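Local coordinates for glycosylation Associate Protein 3 (Streptococcus agalactiae serotype V, PDB 6OYC) that probably takes part, in complex with its Gap1 and Gap2 partners, in the glycosylation and secretion of adhesins through the accessory Sec system, at residues C[239-244]-C[286-291]. Numbering follows the deposited sequence.
Sequences YYAKKF and SPNVKH
Asn288 reaches across to the last turn of helix 231-243 and hydrogen-bonds the carbonyl of Ala241, a worked example of a side-chain amide reaching a carbonyl in the last turn of a helix. It sits in the type I turn that runs from Ser286 to Val289, closed by Val289 N on Ser286 O, just where the chain enters strand 289-291. With CG placed between its own backbone N and carbonyl carbon (chi1 56°), the amide is directed at the helix. ND2 lies 2.8 Å from Ala241 O in a fairly straight bond, 159° at the hydrogen. The acceptor is close to the amide plane of Asn288, whereas ND2 approaches the carbonyl tilted 32° from its plane. The amide holds the helix end mainly through Ala241; a weak second bond from ND2 to Ile247 O reaches the approach to strand 248-251. ND2 also passes 3.5 Å from Ala241 CB. One residue on, Val289 CG2, the branch anti to the carbonyl carbon, touches that same methyl at 3.9 Å, a small apolar contact between two buried residues. The backbone of Lys290 pairs with Ala249 and Ile251. Strand 223-227, helix 231-243 and strand 248-251 form a beta-alpha-beta crossover; strand 289-291 runs parallel beside 248-251 as an outermost strand of the sheet within this chain, the helix packing on a parallel alpha/beta sheet.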
# COMPACT_ATOMS: atom_id res chain seq x y z
N TYR C 239 16.48 6.58 1.77
CA TYR C 239 17.00 6.17 3.06
C TYR C 239 18.25 5.31 2.90
O TYR C 239 19.26 5.51 3.59
CB TYR C 239 15.92 5.41 3.83
CG TYR C 239 16.45 4.66 5.03
CD1 TYR C 239 16.52 5.27 6.28
CD2 TYR C 239 16.87 3.34 4.92
CE1 TYR C 239 17.00 4.59 7.39
CE2 TYR C 239 17.36 2.66 6.01
CZ TYR C 239 17.42 3.28 7.25
OH TYR C 239 17.90 2.58 8.34
N TYR C 240 18.20 4.33 2.00
CA TYR C 240 19.37 3.51 1.74
C TYR C 240 20.55 4.37 1.28
O TYR C 240 21.69 4.16 1.72
CB TYR C 240 19.02 2.42 0.73
CG TYR C 240 18.01 1.41 1.28
CD1 TYR C 240 18.15 0.91 2.57
CD2 TYR C 240 16.92 0.99 0.53
CE1 TYR C 240 17.25 0.01 3.09
CE2 TYR C 240 16.01 0.08 1.05
CZ TYR C 240 16.17 -0.41 2.33
OH TYR C 240 15.28 -1.30 2.88
N ALA C 241 20.29 5.38 0.43
CA ALA C 241 21.38 6.22 -0.06
C ALA C 241 22.01 7.04 1.05
O ALA C 241 23.21 7.33 1.00
CB ALA C 241 20.89 7.14 -1.18
N LYS C 242 21.24 7.41 2.07
CA LYS C 242 21.85 8.16 3.15
C LYS C 242 22.68 7.24 4.05
O LYS C 242 23.73 7.65 4.56
CB LYS C 242 20.78 8.90 3.95
CG LYS C 242 21.16 9.26 5.36
CD LYS C 242 21.78 10.64 5.45
CE LYS C 242 22.04 11.02 6.92
NZ LYS C 242 22.59 12.41 7.11
N LYS C 243 22.26 5.99 4.21
CA LYS C 243 23.03 5.04 5.00
C LYS C 243 24.25 4.50 4.26
O LYS C 243 25.20 4.09 4.92
CB LYS C 243 22.13 3.87 5.43
CG LYS C 243 21.16 4.22 6.54
CD LYS C 243 21.91 4.58 7.82
CE LYS C 243 21.57 3.62 8.96
NZ LYS C 243 22.76 3.30 9.81
N PHE C 244 24.25 4.49 2.92
CA PHE C 244 25.32 3.89 2.12
C PHE C 244 25.78 4.82 1.01
O PHE C 244 25.33 4.70 -0.14
CB PHE C 244 24.89 2.55 1.51
CG PHE C 244 24.37 1.55 2.52
CD1 PHE C 244 25.22 0.92 3.40
CD2 PHE C 244 23.02 1.22 2.56
CE1 PHE C 244 24.75 -0.01 4.32
CE2 PHE C 244 22.53 0.29 3.48
CZ PHE C 244 23.40 -0.32 4.36
N SER C 286 21.08 15.66 -2.06
CA SER C 286 22.00 14.56 -1.80
C SER C 286 22.68 14.11 -3.09
O SER C 286 21.99 13.76 -4.06
CB SER C 286 21.28 13.39 -1.15
OG SER C 286 20.86 13.72 0.16
N PRO C 287 24.01 14.05 -3.13
CA PRO C 287 24.71 13.77 -4.40
C PRO C 287 24.58 12.34 -4.90
O PRO C 287 24.79 12.13 -6.11
CB PRO C 287 26.18 14.09 -4.07
CG PRO C 287 26.27 13.90 -2.58
CD PRO C 287 24.94 14.35 -2.02
N ASN C 288 24.28 11.35 -4.06
CA ASN C 288 24.06 9.99 -4.56
C ASN C 288 22.59 9.66 -4.79
O ASN C 288 22.25 8.48 -4.95
CB ASN C 288 24.70 8.94 -3.64
CG ASN C 288 24.21 9.04 -2.20
OD1 ASN C 288 23.80 10.10 -1.73
ND2 ASN C 288 24.29 7.92 -1.49
N VAL C 289 21.71 10.66 -4.83
CA VAL C 289 20.33 10.47 -5.27
C VAL C 289 20.19 11.13 -6.63
O VAL C 289 20.32 12.35 -6.75
CB VAL C 289 19.31 11.03 -4.27
CG1 VAL C 289 17.93 11.01 -4.89
CG2 VAL C 289 19.34 10.23 -2.96
N LYS C 290 19.91 10.32 -7.64
CA LYS C 290 19.62 10.80 -8.99
C LYS C 290 18.12 10.72 -9.26
O LYS C 290 17.42 9.85 -8.73
CB LYS C 290 20.39 9.97 -10.02
CG LYS C 290 21.92 9.99 -9.85
CD LYS C 290 22.47 11.41 -9.79
CE LYS C 290 23.93 11.44 -9.30
NZ LYS C 290 24.24 12.68 -8.50
N HIS C 291 17.63 11.61 -10.11
CA HIS C 291 16.21 11.74 -10.41
C HIS C 291 15.96 11.50 -11.89
O HIS C 291 16.61 12.11 -12.74
CB HIS C 291 15.71 13.13 -10.02
CG HIS C 291 16.13 13.55 -8.65
ND1 HIS C 291 15.25 13.60 -7.59
CD2 HIS C 291 17.33 13.93 -8.16
CE1 HIS C 291 15.89 14.00 -6.51
NE2 HIS C 291 17.16 14.20 -6.83